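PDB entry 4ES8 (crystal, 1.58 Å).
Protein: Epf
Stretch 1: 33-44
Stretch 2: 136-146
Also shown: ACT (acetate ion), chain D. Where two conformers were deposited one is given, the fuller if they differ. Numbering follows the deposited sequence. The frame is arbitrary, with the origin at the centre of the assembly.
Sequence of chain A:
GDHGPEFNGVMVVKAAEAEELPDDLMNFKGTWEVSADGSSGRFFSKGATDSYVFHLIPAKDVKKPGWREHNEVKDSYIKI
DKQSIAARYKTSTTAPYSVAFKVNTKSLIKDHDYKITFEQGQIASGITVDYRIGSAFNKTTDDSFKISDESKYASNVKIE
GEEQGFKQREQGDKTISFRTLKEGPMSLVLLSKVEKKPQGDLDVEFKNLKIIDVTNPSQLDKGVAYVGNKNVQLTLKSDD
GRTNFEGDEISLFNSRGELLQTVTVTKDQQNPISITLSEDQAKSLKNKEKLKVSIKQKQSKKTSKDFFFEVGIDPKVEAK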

# COMPACT_ATOMS: atom_id res chain seq x y z
N GLU A 33 3.08 22.61 3.55
CA GLU A 33 3.45 22.88 4.95
C GLU A 33 4.04 21.60 5.53
O GLU A 33 3.35 20.61 5.71
N VAL A 34 5.35 21.62 5.75
CA VAL A 34 6.13 20.42 6.06
C VAL A 34 5.56 19.63 7.26
O VAL A 34 5.39 18.42 7.13
N SER A 35 5.23 20.31 8.37
CA SER A 35 4.72 19.71 9.61
C SER A 35 3.25 19.32 9.54
O SER A 35 2.75 18.60 10.42
N ALA A 36 2.52 19.83 8.54
CA ALA A 36 1.09 19.58 8.45
C ALA A 36 0.78 18.13 8.14
O ALA A 36 1.46 17.49 7.33
N ASP A 37 -0.27 17.61 8.79
CA ASP A 37 -0.67 16.23 8.53
C ASP A 37 -1.12 16.15 7.07
O ASP A 37 -1.75 17.07 6.53
N GLY A 38 -0.68 15.10 6.41
CA GLY A 38 -1.03 14.91 5.00
C GLY A 38 -0.26 15.80 4.04
O GLY A 38 -0.66 15.90 2.87
N SER A 39 0.83 16.46 4.49
CA SER A 39 1.64 17.24 3.54
C SER A 39 2.35 16.29 2.56
O SER A 39 2.50 15.10 2.85
N SER A 40 2.75 16.83 1.39
CA SER A 40 3.43 16.01 0.40
C SER A 40 4.88 16.43 0.25
O SER A 40 5.19 17.61 0.46
N GLY A 41 5.75 15.47 -0.10
CA GLY A 41 7.16 15.74 -0.34
C GLY A 41 7.38 16.33 -1.72
O GLY A 41 6.60 16.10 -2.65
N ARG A 42 8.48 17.06 -1.86
CA ARG A 42 8.81 17.77 -3.08
C ARG A 42 10.34 17.72 -3.19
O ARG A 42 11.04 18.04 -2.23
N PHE A 43 10.84 17.20 -4.31
CA PHE A 43 12.27 16.95 -4.45
C PHE A 43 12.76 17.26 -5.84
O PHE A 43 11.95 17.36 -6.77
N PHE A 44 14.10 17.31 -6.02
CA PHE A 44 14.63 17.50 -7.36
C PHE A 44 15.95 16.80 -7.49
O PHE A 44 16.58 16.42 -6.48
N ALA A 136 7.84 6.94 2.98
CA ALA A 136 7.02 8.13 3.14
C ALA A 136 7.90 9.36 3.25
O ALA A 136 9.02 9.27 3.76
N PHE A 137 7.39 10.50 2.77
CA PHE A 137 8.03 11.80 3.00
C PHE A 137 8.05 11.96 4.53
O PHE A 137 7.02 11.73 5.18
N ASN A 138 9.23 12.23 5.08
CA ASN A 138 9.39 12.21 6.53
C ASN A 138 9.13 13.58 7.22
O ASN A 138 9.45 13.70 8.40
N LYS A 139 8.50 14.56 6.53
CA LYS A 139 8.09 15.83 7.12
C LYS A 139 9.32 16.62 7.66
O LYS A 139 9.26 17.24 8.73
N THR A 140 10.41 16.61 6.87
CA THR A 140 11.59 17.42 7.16
C THR A 140 12.05 18.09 5.87
O THR A 140 11.85 17.52 4.79
N THR A 141 12.72 19.25 5.98
CA THR A 141 13.21 19.96 4.80
C THR A 141 14.56 19.41 4.31
O THR A 141 15.14 19.98 3.38
N ASP A 142 15.05 18.31 4.92
CA ASP A 142 16.29 17.71 4.43
C ASP A 142 16.03 16.23 4.07
O ASP A 142 16.96 15.43 3.91
N ASP A 143 14.73 15.88 3.86
CA ASP A 143 14.43 14.53 3.41
C ASP A 143 15.06 14.32 2.03
O ASP A 143 15.31 15.28 1.30
N SER A 144 15.36 13.07 1.72
CA SER A 144 16.01 12.72 0.47
C SER A 144 15.65 11.30 0.11
O SER A 144 15.12 10.57 0.97
N PHE A 145 15.90 10.92 -1.14
CA PHE A 145 15.65 9.54 -1.54
C PHE A 145 16.37 9.24 -2.83
O PHE A 145 16.82 10.16 -3.53
N LYS A 146 16.46 7.93 -3.13
CA LYS A 146 17.02 7.41 -4.38
C LYS A 146 15.95 6.59 -5.07
O LYS A 146 15.24 5.85 -4.39

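What does Phe-137 find when its side chain points toward stretch 1? With chi1 in t, its ring lies against the backbone of Gly-41, whose CA sits 3.6 Å from the centroid of the Phe-137 ring, over one face, in a CH-pi contact. A side chain at Gly-41 would have little room: an ideal CB would fall 3.0 Å from Phe-137 CG and 2.7 Å from Phe-43 CE1. Farther around the ring, Val-34 CG1 meets Phe-137 CZ at 4.1 Å, and Ser-39 OG lies at the ring edge, 3.6 Å from Phe-137 CE2.

How does Lys-139 engage the turns of stretch 1? Its CA-to-CB bond runs sideways, but the m, t, p, p rotamer brings the ammonium among carbonyls of the two beta turns. Lys-139 NZ donates to Ala-36 O at 2.5 Å and to Val-34 O at 3.2 Å. Water 2 accepts from Lys-139 NZ at 3.1 Å and donates to Ser-39 O at 2.9 Å, bridging the stretches.

What happens at Thr-141, where the contact becomes exposed? Its CG2 packs 3.8 Å from Val-34 CG2. Both methyls also approach an acetate, probably from the crystallisation liquor, which Arg-42 grips through two hydrogen bonds, NH1 to OXT at 2.8 Å and NH2 to O at 2.9 Å.

How do Asp-143 and Phe-145 enclose Phe-43? Phe-43, in m, points toward stretch 2, and its CZ reaches Phe-137 CD1 at 4.0 Å. Asp-143, in t, also points inward; its OD2 accepts from Asn-138 N at 3.0 Å, tying stretch 2 together, and lies 3.6 Å from Phe-43 CZ. Phe-145, in p, starts sideways, yet its ring edge meets the Phe-43 face, with planes at 86° and CE1 3.6 Å from Phe-43 CG.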

# COMPACT_ATOMS: atom_id res chain seq x y z
CB GLU A 33 2.23 23.39 5.73
CG GLU A 33 2.67 23.91 7.09
CD GLU A 33 1.54 24.40 7.97
OE1 GLU A 33 0.35 24.14 7.65
OE2 GLU A 33 1.84 25.08 8.98
CB VAL A 34 7.62 20.81 6.23
CG1 VAL A 34 8.47 19.64 6.71
CG2 VAL A 34 8.19 21.37 4.93
CB SER A 35 4.89 20.70 10.77
OG SER A 35 3.97 21.78 10.68
CB ALA A 36 0.47 20.47 7.39
CB ASP A 37 -1.75 15.76 9.52
CG ASP A 37 -2.37 14.41 9.22
OD1 ASP A 37 -1.60 13.40 9.11
OD2 ASP A 37 -3.60 14.34 9.11
CB SER A 39 2.68 18.11 4.26
OG SER A 39 3.55 17.27 5.01
CB SER A 40 2.72 16.11 -0.95
OG SER A 40 1.39 15.62 -0.85
CB ARG A 42 8.27 19.22 -3.03
CG ARG A 42 8.46 19.86 -1.64
CD ARG A 42 7.85 21.26 -1.61
NE ARG A 42 7.54 21.63 -0.24
CZ ARG A 42 8.22 22.54 0.46
NH1 ARG A 42 9.31 23.12 -0.06
NH2 ARG A 42 7.86 22.83 1.71
CB PHE A 43 12.52 15.44 -4.22
CG PHE A 43 12.03 14.89 -2.90
CD1 PHE A 43 10.72 14.44 -2.75
CD2 PHE A 43 12.87 14.84 -1.79
CE1 PHE A 43 10.25 13.94 -1.53
CE2 PHE A 43 12.41 14.35 -0.55
CZ PHE A 43 11.10 13.90 -0.43
CB PHE A 44 14.77 19.00 -7.72
CG PHE A 44 15.88 19.66 -6.93
CD1 PHE A 44 15.66 20.11 -5.63
CD2 PHE A 44 17.12 19.89 -7.51
CE1 PHE A 44 16.69 20.73 -4.89
CE2 PHE A 44 18.16 20.51 -6.77
CZ PHE A 44 17.93 20.93 -5.48
CB ALA A 136 6.17 8.01 4.41
CB PHE A 137 7.23 12.89 2.32
CG PHE A 137 7.53 14.30 2.81
CD1 PHE A 137 8.84 14.79 2.80
CD2 PHE A 137 6.50 15.15 3.20
CE1 PHE A 137 9.11 16.11 3.21
CE2 PHE A 137 6.78 16.46 3.60
CZ PHE A 137 8.08 16.93 3.61
CB ASN A 138 10.77 11.63 6.90
CG ASN A 138 11.91 12.60 6.73
OD1 ASN A 138 11.73 13.70 6.23
ND2 ASN A 138 13.11 12.22 7.24
CB LYS A 139 7.03 15.60 8.22
CG LYS A 139 5.86 14.75 7.73
CD LYS A 139 4.92 14.33 8.87
CE LYS A 139 4.01 15.44 9.33
NZ LYS A 139 3.37 16.11 8.18
CB THR A 140 12.75 16.61 7.78
OG1 THR A 140 13.26 15.69 6.80
CG2 THR A 140 12.34 15.85 9.05
CB THR A 141 13.29 21.47 5.02
OG1 THR A 141 14.15 21.70 6.14
CG2 THR A 141 11.92 22.10 5.21
CB ASP A 142 17.47 17.90 5.41
CG ASP A 142 17.33 17.20 6.73
OD1 ASP A 142 16.19 16.84 7.10
OD2 ASP A 142 18.37 16.96 7.39
CB ASP A 143 12.91 14.30 3.34
CG ASP A 143 12.48 12.84 3.28
OD1 ASP A 143 13.32 11.94 3.60
OD2 ASP A 143 11.31 12.58 2.91
CB SER A 144 17.52 12.86 0.60
OG SER A 144 17.99 11.93 1.56
CB PHE A 145 14.13 9.24 -1.74
CG PHE A 145 13.50 9.77 -3.00
CD1 PHE A 145 13.00 11.07 -3.06
CD2 PHE A 145 13.35 8.95 -4.12
CE1 PHE A 145 12.43 11.57 -4.24
CE2 PHE A 145 12.78 9.45 -5.31
CZ PHE A 145 12.31 10.76 -5.35
CB LYS A 146 18.26 6.54 -4.14
CG LYS A 146 19.50 7.28 -3.65
CD LYS A 146 20.78 6.52 -4.04
CE LYS A 146 21.03 5.27 -3.24
NZ LYS A 146 21.94 4.33 -3.95
C ACT D . 10.51 25.10 2.63
O ACT D . 9.70 24.40 3.28
OXT ACT D . 10.84 24.95 1.44
CH3 ACT D . 11.17 26.32 3.30
O HOH W 1 1.43 13.40 7.61
O HOH W 2 3.43 14.53 5.49